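Local coordinates for tyrosine-protein phosphatase YwqE (Bacillus subtilis, PDB 3QY7), which removes phosphate from phosphotyrosine in proteins such as YwqD, YwqF and Ssb, as a manganese-dependent phosphatase of the PHP-like TIM-barrel type, at residues Leu99-Tyr104 with Leu231-Ile237; Asn50-Arg56 with Leu76-Glu80; Ser164-Ile170 with Asn202-Ala208. The contacts are given in a common frame with arbitrary orientation. Residues are numbered along the deposited sequence.

Contact 1. Residues Leu99-Tyr104 with Leu231-Ile237; sequences LNDTKY and LLRNQTI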
loop_
_atom_site.group_PDB
_atom_site.type_symbol
_atom_site.label_atom_id
_atom_site.label_comp_id
_atom_site.label_asym_id
_atom_site.label_seq_id
_atom_site.Cartn_x
_atom_site.Cartn_y
_atom_site.Cartn_z
ATOM N N LEU A 99 3.508 -2.781 8.610
ATOM C CA LEU A 99 3.888 -1.472 8.083
ATOM C C LEU A 99 4.417 -0.623 9.230
ATOM O O LEU A 99 3.695 -0.331 10.165
ATOM C CB LEU A 99 2.680 -0.806 7.391
ATOM C CG LEU A 99 2.100 -1.552 6.166
ATOM C CD1 LEU A 99 0.833 -0.897 5.711
ATOM C CD2 LEU A 99 3.137 -1.598 5.013
ATOM N N ASN A 100 5.694 -0.242 9.149
ATOM C CA ASN A 100 6.336 0.511 10.208
ATOM C C ASN A 100 6.138 -0.116 11.589
ATOM O O ASN A 100 5.992 0.594 12.587
ATOM C CB ASN A 100 5.857 1.977 10.209
ATOM C CG ASN A 100 6.707 2.851 11.107
ATOM O OD1 ASN A 100 7.903 2.641 11.205
ATOM N ND2 ASN A 100 6.084 3.831 11.770
ATOM N N ASP A 101 6.102 -1.445 11.635
ATOM C CA ASP A 101 5.922 -2.168 12.910
ATOM C C ASP A 101 4.615 -1.829 13.639
ATOM O O ASP A 101 4.505 -2.027 14.849
ATOM C CB ASP A 101 7.125 -1.912 13.841
ATOM C CG ASP A 101 8.420 -2.444 13.285
ATOM O OD1 ASP A 101 9.423 -1.687 13.316
ATOM O OD2 ASP A 101 8.451 -3.600 12.789
ATOM N N THR A 102 3.625 -1.312 12.915
ATOM C CA THR A 102 2.315 -1.008 13.486
ATOM C C THR A 102 1.374 -2.201 13.371
ATOM O O THR A 102 1.768 -3.265 12.922
ATOM C CB THR A 102 1.644 0.169 12.764
ATOM O OG1 THR A 102 1.272 -0.250 11.431
ATOM C CG2 THR A 102 2.581 1.380 12.721
ATOM N N LYS A 103 0.117 -1.994 13.753
ATOM C CA LYS A 103 -0.893 -3.036 13.645
ATOM C C LYS A 103 -1.366 -3.265 12.220
ATOM O O LYS A 103 -2.131 -4.187 11.984
ATOM C CB LYS A 103 -2.095 -2.702 14.517
ATOM C CG LYS A 103 -3.004 -1.618 13.970
ATOM C CD LYS A 103 -4.170 -1.375 14.897
ATOM C CE LYS A 103 -3.731 -0.634 16.125
ATOM N NZ LYS A 103 -4.816 -0.682 17.161
ATOM N N TYR A 104 -0.938 -2.411 11.291
ATOM C CA TYR A 104 -1.380 -2.506 9.896
ATOM C C TYR A 104 -0.427 -3.371 9.090
ATOM O O TYR A 104 0.780 -3.171 9.122
ATOM C CB TYR A 104 -1.483 -1.105 9.285
ATOM C CG TYR A 104 -2.524 -0.268 9.982
ATOM C CD1 TYR A 104 -3.852 -0.288 9.568
ATOM C CD2 TYR A 104 -2.191 0.489 11.110
ATOM C CE1 TYR A 104 -4.817 0.460 10.229
ATOM C CE2 TYR A 104 -3.144 1.244 11.781
ATOM C CZ TYR A 104 -4.455 1.223 11.338
ATOM O OH TYR A 104 -5.414 1.952 11.995
ATOM N N LEU A 231 -2.083 5.696 10.604
ATOM C CA LEU A 231 -1.365 4.432 10.492
ATOM C C LEU A 231 0.058 4.572 11.028
ATOM O O LEU A 231 0.504 3.756 11.807
ATOM C CB LEU A 231 -1.354 3.950 9.033
ATOM C CG LEU A 231 -0.533 2.708 8.723
ATOM C CD1 LEU A 231 -1.097 1.953 7.513
ATOM C CD2 LEU A 231 0.950 3.009 8.520
ATOM N N LEU A 232 0.772 5.595 10.616
ATOM C CA LEU A 232 2.139 5.760 11.043
ATOM C C LEU A 232 2.284 5.759 12.543
ATOM O O LEU A 232 3.236 5.173 13.041
ATOM C CB LEU A 232 2.758 7.018 10.440
ATOM C CG LEU A 232 4.285 7.058 10.536
ATOM C CD1 LEU A 232 4.829 6.048 9.589
ATOM C CD2 LEU A 232 4.790 8.356 10.127
ATOM N N ARG A 233 1.334 6.416 13.220
ATOM C CA ARG A 233 1.272 6.583 14.681
ATOM C C ARG A 233 0.646 5.378 15.394
ATOM O O ARG A 233 0.515 5.386 16.619
ATOM C CB ARG A 233 0.442 7.822 15.052
ATOM C CG ARG A 233 1.040 9.175 14.683
ATOM C CD ARG A 233 0.052 10.308 14.960
ATOM N NE ARG A 233 0.660 11.628 14.765
ATOM C CZ ARG A 233 1.304 12.314 15.714
ATOM N NH1 ARG A 233 1.422 11.823 16.942
ATOM N NH2 ARG A 233 1.823 13.500 15.435
ATOM N N ASN A 234 0.267 4.365 14.624
ATOM C CA ASN A 234 -0.401 3.161 15.131
ATOM C C ASN A 234 -1.761 3.458 15.769
ATOM O O ASN A 234 -2.209 2.762 16.688
ATOM C CB ASN A 234 0.508 2.372 16.082
ATOM C CG ASN A 234 0.076 0.924 16.228
ATOM O OD1 ASN A 234 -0.474 0.323 15.304
ATOM N ND2 ASN A 234 0.285 0.370 17.408
ATOM N N GLN A 235 -2.402 4.503 15.265
ATOM C CA GLN A 235 -3.758 4.874 15.657
ATOM C C GLN A 235 -4.786 4.169 14.783
ATOM O O GLN A 235 -4.448 3.580 13.767
ATOM C CB GLN A 235 -3.963 6.390 15.537
ATOM C CG GLN A 235 -3.154 7.215 16.522
ATOM C CD GLN A 235 -3.394 6.794 17.940
ATOM O OE1 GLN A 235 -2.555 6.129 18.546
ATOM N NE2 GLN A 235 -4.552 7.161 18.482
ATOM N N THR A 236 -6.044 4.250 15.185
ATOM C CA THR A 236 -7.121 3.640 14.430
ATOM C C THR A 236 -7.518 4.561 13.278
ATOM O O THR A 236 -7.771 5.739 13.500
ATOM C CB THR A 236 -8.314 3.361 15.354
ATOM O OG1 THR A 236 -7.890 2.483 16.406
ATOM C CG2 THR A 236 -9.471 2.711 14.576
ATOM N N ILE A 237 -7.528 4.034 12.045
ATOM C CA ILE A 237 -7.921 4.800 10.861
ATOM C C ILE A 237 -9.407 5.162 10.874
ATOM O O ILE A 237 -10.212 4.519 11.575
ATOM C CB ILE A 237 -7.592 4.056 9.542
ATOM C CG1 ILE A 237 -8.184 2.639 9.544
ATOM C CG2 ILE A 237 -6.075 3.979 9.334
ATOM C CD1 ILE A 237 -8.443 2.077 8.137
HETATM O O HOH W 1 -4.446 1.787 17.794
#

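Contact 2. Residues Asn50-Arg56 with Leu76-Glu80; sequences NEPAAVR and LPGQE. With FE (Fe (III) ion), chain C; FE (Fe (III) ion), chain B.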
loop_
_atom_site.group_PDB
_atom_site.type_symbol
_atom_site.label_atom_id
_atom_site.label_comp_id
_atom_site.label_asym_id
_atom_site.label_seq_id
_atom_site.Cartn_x
_atom_site.Cartn_y
_atom_site.Cartn_z
ATOM N N ASN A 50 13.184 -11.610 1.418
ATOM C CA ASN A 50 13.645 -10.351 1.981
ATOM C C ASN A 50 13.229 -10.363 3.435
ATOM O O ASN A 50 12.141 -9.900 3.782
ATOM C CB ASN A 50 13.004 -9.171 1.239
ATOM C CG ASN A 50 13.417 -9.101 -0.219
ATOM O OD1 ASN A 50 12.568 -8.979 -1.104
ATOM N ND2 ASN A 50 14.708 -9.160 -0.478
ATOM N N GLU A 51 14.096 -10.926 4.278
ATOM C CA GLU A 51 13.796 -11.120 5.698
ATOM C C GLU A 51 13.699 -9.765 6.371
ATOM O O GLU A 51 14.296 -8.803 5.881
ATOM C CB GLU A 51 14.896 -11.929 6.399
ATOM C CG GLU A 51 15.298 -13.255 5.734
ATOM C CD GLU A 51 14.258 -14.353 5.893
ATOM O OE1 GLU A 51 13.201 -14.287 5.223
ATOM O OE2 GLU A 51 14.508 -15.302 6.668
ATOM N N PRO A 52 12.957 -9.693 7.492
ATOM C CA PRO A 52 12.799 -8.430 8.230
ATOM C C PRO A 52 14.118 -7.717 8.560
ATOM O O PRO A 52 14.225 -6.507 8.343
ATOM C CB PRO A 52 12.054 -8.855 9.487
ATOM C CG PRO A 52 11.189 -9.996 8.994
ATOM C CD PRO A 52 12.076 -10.745 8.035
ATOM N N ALA A 53 15.131 -8.443 9.040
ATOM C CA ALA A 53 16.432 -7.818 9.306
ATOM C C ALA A 53 17.023 -7.119 8.082
ATOM O O ALA A 53 17.555 -6.021 8.195
ATOM C CB ALA A 53 17.442 -8.850 9.870
ATOM N N ALA A 54 16.941 -7.768 6.917
ATOM C CA ALA A 54 17.493 -7.225 5.688
ATOM C C ALA A 54 16.720 -5.986 5.228
ATOM O O ALA A 54 17.315 -5.048 4.700
ATOM C CB ALA A 54 17.483 -8.285 4.585
ATOM N N VAL A 55 15.404 -6.005 5.421
ATOM C CA VAL A 55 14.575 -4.837 5.091
ATOM C C VAL A 55 14.940 -3.637 5.978
ATOM O O VAL A 55 15.092 -2.529 5.483
ATOM C CB VAL A 55 13.070 -5.143 5.175
ATOM C CG1 VAL A 55 12.244 -3.860 4.913
ATOM C CG2 VAL A 55 12.694 -6.213 4.164
ATOM N N ARG A 56 15.095 -3.879 7.278
ATOM C CA ARG A 56 15.457 -2.812 8.209
ATOM C C ARG A 56 16.810 -2.251 7.864
ATOM O O ARG A 56 17.000 -1.023 7.828
ATOM C CB ARG A 56 15.470 -3.323 9.647
ATOM C CG ARG A 56 14.138 -3.776 10.133
ATOM C CD ARG A 56 14.260 -4.135 11.591
ATOM N NE ARG A 56 13.070 -4.802 12.105
ATOM C CZ ARG A 56 11.928 -4.193 12.433
ATOM N NH1 ARG A 56 10.930 -4.912 12.925
ATOM N NH2 ARG A 56 11.780 -2.871 12.272
ATOM N N LEU A 76 10.854 4.191 6.246
ATOM C CA LEU A 76 10.551 3.286 7.346
ATOM C C LEU A 76 10.328 1.851 6.831
ATOM O O LEU A 76 10.027 1.642 5.646
ATOM C CB LEU A 76 9.319 3.787 8.100
ATOM C CG LEU A 76 9.586 5.108 8.832
ATOM C CD1 LEU A 76 8.276 5.693 9.291
ATOM C CD2 LEU A 76 10.530 4.891 10.008
ATOM N N PRO A 77 10.478 0.848 7.709
ATOM C CA PRO A 77 10.413 -0.533 7.240
ATOM C C PRO A 77 8.985 -1.083 7.129
ATOM O O PRO A 77 8.094 -0.665 7.876
ATOM C CB PRO A 77 11.213 -1.291 8.308
ATOM C CG PRO A 77 10.924 -0.529 9.553
ATOM C CD PRO A 77 10.888 0.926 9.125
ATOM N N GLY A 78 8.798 -2.024 6.194
ATOM C CA GLY A 78 7.537 -2.713 5.968
ATOM C C GLY A 78 7.765 -3.790 4.914
ATOM O O GLY A 78 8.893 -4.032 4.509
ATOM N N GLN A 79 6.676 -4.419 4.483
ATOM C CA GLN A 79 6.717 -5.435 3.424
ATOM C C GLN A 79 5.381 -5.450 2.709
ATOM O O GLN A 79 4.340 -5.142 3.293
ATOM C CB GLN A 79 6.929 -6.842 4.027
ATOM C CG GLN A 79 8.365 -7.214 4.288
ATOM C CD GLN A 79 8.479 -8.596 4.917
ATOM O OE1 GLN A 79 7.581 -9.048 5.622
ATOM N NE2 GLN A 79 9.602 -9.261 4.663
ATOM N N GLU A 80 5.410 -5.826 1.431
ATOM C CA GLU A 80 4.185 -6.209 0.746
ATOM C C GLU A 80 4.159 -7.737 0.785
ATOM O O GLU A 80 5.068 -8.399 0.270
ATOM C CB GLU A 80 4.165 -5.704 -0.706
ATOM C CG GLU A 80 2.850 -6.133 -1.434
ATOM C CD GLU A 80 2.749 -5.651 -2.866
ATOM O OE1 GLU A 80 3.674 -4.997 -3.336
ATOM O OE2 GLU A 80 1.721 -5.926 -3.500
HETATM FE FE FE C . 3.553 -3.266 -4.613
HETATM FE FE FE B . 1.297 -5.757 -5.549
HETATM O O HOH W 2 1.104 -5.717 -7.772
HETATM O O HOH W 3 1.933 -3.809 -5.386
#

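Contact 3. Residues Ser164-Ile170 with Asn202-Ala208; sequences SGSLAGI and NFHTQEA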
loop_
_atom_site.group_PDB
_atom_site.type_symbol
_atom_site.label_atom_id
_atom_site.label_comp_id
_atom_site.label_asym_id
_atom_site.label_seq_id
_atom_site.Cartn_x
_atom_site.Cartn_y
_atom_site.Cartn_z
ATOM N N SER A 164 -2.236 5.334 -6.436
ATOM C CA SER A 164 -2.325 6.687 -6.998
ATOM C C SER A 164 -2.428 6.613 -8.505
ATOM O O SER A 164 -3.295 7.253 -9.080
ATOM C CB SER A 164 -1.131 7.563 -6.610
ATOM O OG SER A 164 -1.067 7.787 -5.201
ATOM N N GLY A 165 -1.568 5.816 -9.127
ATOM C CA GLY A 165 -1.566 5.730 -10.588
ATOM C C GLY A 165 -2.893 5.289 -11.183
ATOM O O GLY A 165 -3.277 5.757 -12.258
ATOM N N SER A 166 -3.604 4.391 -10.501
ATOM C CA SER A 166 -4.916 3.926 -10.965
ATOM C C SER A 166 -5.904 5.068 -11.087
ATOM O O SER A 166 -6.583 5.211 -12.115
ATOM C CB SER A 166 -5.487 2.861 -10.023
ATOM O OG SER A 166 -4.638 1.734 -9.989
ATOM N N LEU A 167 -5.999 5.865 -10.026
ATOM C CA LEU A 167 -6.812 7.071 -9.994
ATOM C C LEU A 167 -6.370 8.106 -11.027
ATOM O O LEU A 167 -7.221 8.804 -11.587
ATOM C CB LEU A 167 -6.796 7.696 -8.593
ATOM C CG LEU A 167 -7.580 6.911 -7.524
ATOM C CD1 LEU A 167 -7.231 7.391 -6.132
ATOM C CD2 LEU A 167 -9.098 6.972 -7.764
ATOM N N ALA A 168 -5.061 8.180 -11.278
ATOM C CA ALA A 168 -4.474 9.187 -12.178
ATOM C C ALA A 168 -4.593 8.793 -13.652
ATOM O O ALA A 168 -4.364 9.621 -14.538
ATOM C CB ALA A 168 -3.014 9.450 -11.812
ATOM N N GLY A 169 -4.938 7.534 -13.908
ATOM C CA GLY A 169 -5.139 7.033 -15.276
ATOM C C GLY A 169 -3.920 6.461 -15.985
ATOM O O GLY A 169 -4.030 6.048 -17.153
ATOM N N ILE A 170 -2.767 6.407 -15.308
ATOM C CA ILE A 170 -1.518 5.948 -15.964
ATOM C C ILE A 170 -1.477 4.446 -16.256
ATOM O O ILE A 170 -0.570 3.949 -16.942
ATOM C CB ILE A 170 -0.226 6.395 -15.224
ATOM C CG1 ILE A 170 -0.054 5.630 -13.906
ATOM C CG2 ILE A 170 -0.197 7.932 -15.054
ATOM C CD1 ILE A 170 1.264 5.879 -13.190
ATOM N N ASN A 202 5.517 5.119 -11.487
ATOM C CA ASN A 202 6.007 6.131 -10.600
ATOM C C ASN A 202 4.942 6.684 -9.637
ATOM O O ASN A 202 4.058 5.984 -9.348
ATOM C CB ASN A 202 6.723 7.195 -11.360
ATOM C CG ASN A 202 5.876 7.806 -12.364
ATOM O OD1 ASN A 202 4.692 7.646 -12.332
ATOM N ND2 ASN A 202 6.456 8.551 -13.239
ATOM N N PHE A 203 5.099 7.855 -9.071
ATOM C CA PHE A 203 4.210 8.232 -7.998
ATOM C C PHE A 203 2.786 8.771 -8.353
ATOM O O PHE A 203 1.820 8.163 -7.976
ATOM C CB PHE A 203 4.937 9.226 -7.087
ATOM C CG PHE A 203 6.061 8.620 -6.314
ATOM C CD1 PHE A 203 7.274 8.420 -6.905
ATOM C CD2 PHE A 203 5.918 8.216 -5.015
ATOM C CE1 PHE A 203 8.275 7.843 -6.248
ATOM C CE2 PHE A 203 6.921 7.663 -4.382
ATOM C CZ PHE A 203 8.110 7.453 -4.998
ATOM N N HIS A 204 2.710 9.854 -9.124
ATOM C CA HIS A 204 1.415 10.404 -9.546
ATOM C C HIS A 204 0.498 10.779 -8.375
ATOM O O HIS A 204 -0.735 10.758 -8.461
ATOM C CB HIS A 204 0.776 9.508 -10.622
ATOM C CG HIS A 204 1.344 9.779 -11.978
ATOM N ND1 HIS A 204 0.820 10.736 -12.822
ATOM C CD2 HIS A 204 2.461 9.320 -12.584
ATOM C CE1 HIS A 204 1.556 10.809 -13.916
ATOM N NE2 HIS A 204 2.552 9.949 -13.801
ATOM N N THR A 205 1.149 11.156 -7.283
ATOM C CA THR A 205 0.501 11.451 -6.019
ATOM C C THR A 205 -0.469 12.633 -6.106
ATOM O O THR A 205 -1.642 12.514 -5.739
ATOM C CB THR A 205 1.573 11.743 -4.945
ATOM O OG1 THR A 205 2.620 10.760 -5.041
ATOM C CG2 THR A 205 0.969 11.703 -3.565
ATOM N N GLN A 206 0.028 13.769 -6.588
ATOM C CA GLN A 206 -0.790 14.977 -6.690
ATOM C C GLN A 206 -1.900 14.815 -7.714
ATOM O O GLN A 206 -3.031 15.296 -7.496
ATOM C CB GLN A 206 0.091 16.188 -7.004
ATOM C CG GLN A 206 1.017 16.569 -5.845
ATOM C CD GLN A 206 0.295 16.982 -4.571
ATOM O OE1 GLN A 206 -0.810 17.531 -4.601
ATOM N NE2 GLN A 206 0.925 16.719 -3.438
ATOM N N GLU A 207 -1.590 14.117 -8.798
ATOM C CA GLU A 207 -2.553 13.853 -9.856
ATOM C C GLU A 207 -3.769 13.097 -9.308
ATOM O O GLU A 207 -4.916 13.491 -9.555
ATOM C CB GLU A 207 -1.859 13.120 -11.001
ATOM C CG GLU A 207 -0.779 13.974 -11.692
ATOM C CD GLU A 207 0.655 13.848 -11.139
ATOM O OE1 GLU A 207 0.891 13.621 -9.918
ATOM O OE2 GLU A 207 1.579 14.018 -11.978
ATOM N N ALA A 208 -3.505 12.046 -8.530
ATOM C CA ALA A 208 -4.549 11.260 -7.871
ATOM C C ALA A 208 -5.374 12.079 -6.881
ATOM O O ALA A 208 -6.597 11.936 -6.841
ATOM C CB ALA A 208 -3.949 10.020 -7.189
HETATM O O HOH W 4 1.566 8.463 -4.327
HETATM O O HOH W 5 -2.122 10.048 -4.241
HETATM O O HOH W 6 0.989 5.386 -8.406
#

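Contact 1. Residues Leu99-Tyr104 with Leu231-Ile237
A Schellman motif ends helix 219-232, and its Asn234, with positive phi (63°), docks on the turn that leads into barrel strand 104-108. The backbones come closest at Thr102 and Asn234, whose CA atoms lie 5.2 Å apart. There Asn234 OD1 accepts a hydrogen bond from Lys103 N (2.9 Å, N-H...O angle 162°). The turn is fixed from within: Thr102 OG1 donates to Leu99 O at 2.7 Å and accepts from Tyr104 N at 3.1 Å, the latter forming an ST turn, while Thr102 CG2 rests 3.3 Å from Leu231 O. Tyr104 crosses to the residues after the helix. Its OH donates to Gln235 O (2.6 Å) and accepts from Ile237 N (3.0 Å, 136°), Leu231 CB lies over one face of its ring, and its CZ is 3.8 Å from Ile237 CG2. Deeper in, Leu231 CD1 packs against Tyr104 CB at 3.6 Å and Leu99 CD1 at 3.9 Å, next to Ile38 of strand 36-38. Water 1 joins Lys103 NZ (2.6 Å) to Asn234 O (2.7 Å). At the other end of the turn, Asn100 ND2 adds a weak bond to Leu232 O (3.4 Å, 134°). The Gln235 carbonyl, the Ile237 amide and the Lys103 amide are thus each paired with a side chain of the opposite segment, beside the apolar packing of Leu231.

Contact 2. Residues Asn50-Arg56 with Leu76-Glu80
In this TIM-barrel phosphatase, the start of helix 52-68 lies against the loop that joins strand 74-76 to strand 80-82 and brings the metal ligand Glu80 to the active site. Asn50, one residue ahead of the N-cap, offers its backbone: Gln79 NE2 approaches Asn50 O at 2.8 Å, but the N-H...O angle of 119° makes this a weak hydrogen bond. The other end of that amide, Gln79 OE1, is held by Leu97 N. Glu51 occupies the N-cap position, and the first helical turn is set by Val55 N to Glu51 O and Arg56 N to Pro52 O, both 3.0 Å. The ring of Pro52 only skirts the glutamine, with Pro52 CD 4.4 Å from Gln79 NE2. Val55 turns its CA-to-CB bond toward the loop, and Val55 CG1 lies 3.4 Å from Gly78 O and 4.4 Å from Pro77 CB. Arg56 has the backbone nearest the loop (CA to CA of Pro77, 5.6 Å); its guanidinium passes Pro77, with Arg56 NH2 3.7 Å from Pro77 CG, on the way to a salt bridge with Asp101. Glu80 makes no contact with 50-56. It bridges two Fe(III) ions, OE1 at 2.1 Å from the FE of chain C and OE2 at 2.1 Å from the FE of chain B, while water 3 lies 1.9 Å from the former and 2.0 Å from the latter.

Contact 3. Residues Ser164-Ile170 with Asn202-Ala208
Small side chains let two helical segments come close here: Ala168 and Ala208 have CA atoms only 4.8 Å apart. Helix 164-168 follows barrel strand 159-163, and the start of helix 205-216 packs along it. The CA-to-CB bond of Ser164 points toward the other segment, with CB 3.3 Å from Phe203 O and 3.8 Å from Ala208 CB. Its m rotamer (chi1 -64°) directs the hydroxyl to two waters: water 4 joins Ser164 OG (2.9 Å) to Thr205 OG1 (2.6 Å), and water 5 joins Ser164 OG (2.7 Å) to Thr205 O (2.9 Å). Water 6 similarly connects Gly165 N (2.7 Å) with Phe203 O (2.9 Å). Leu167 has its CB 3.9 Å from Ala208 CB and also touches Val191 of strand 190-192. Ala168 CB meets His204 CB at 4.0 Å and Glu207 CB at 3.9 Å; the Glu207 chain then leads away to Gln32. Gly169, at phi 90°, closes helix 164-168 in a Schellman motif. Next to it Ile170 (chi1 71°, p) sets CG2 over the face of the His204 imidazole, 3.6 Å from the ring centroid and 10° off its normal, a CH-pi contact; His204 (chi1 -81°, m) is the N-cap residue of helix 205-216. Direct contact is thus van der Waals packing plus one CH-pi contact, while Ser164 OG and Gly165 N reach Thr205 and Phe203 through water.

Contacts 1 and 2 adjoin, their centres 15 Å apart. Asn100 N lies 2.7 Å from Pro77 O, a probable hydrogen bond, Asp101 OD2 forms a 2.8 Å salt bridge with Arg56 NH1, and Leu232 CD1 packs 3.5 Å from Leu76 CD1, so the loop 99-104 touches both the C-terminal helix end and the 76-80 loop. Contact 3 lies across the chain's centre from both, its centre 23 Å from that of contact 1 and 25 Å from that of contact 2. Contact 2 supplies a metal ligand, Glu80; the side chains of Leu99 and Phe203 stay about 10 Å and 11 Å from a bound iron, placing contacts 1 and 3 outside the coordination sphere.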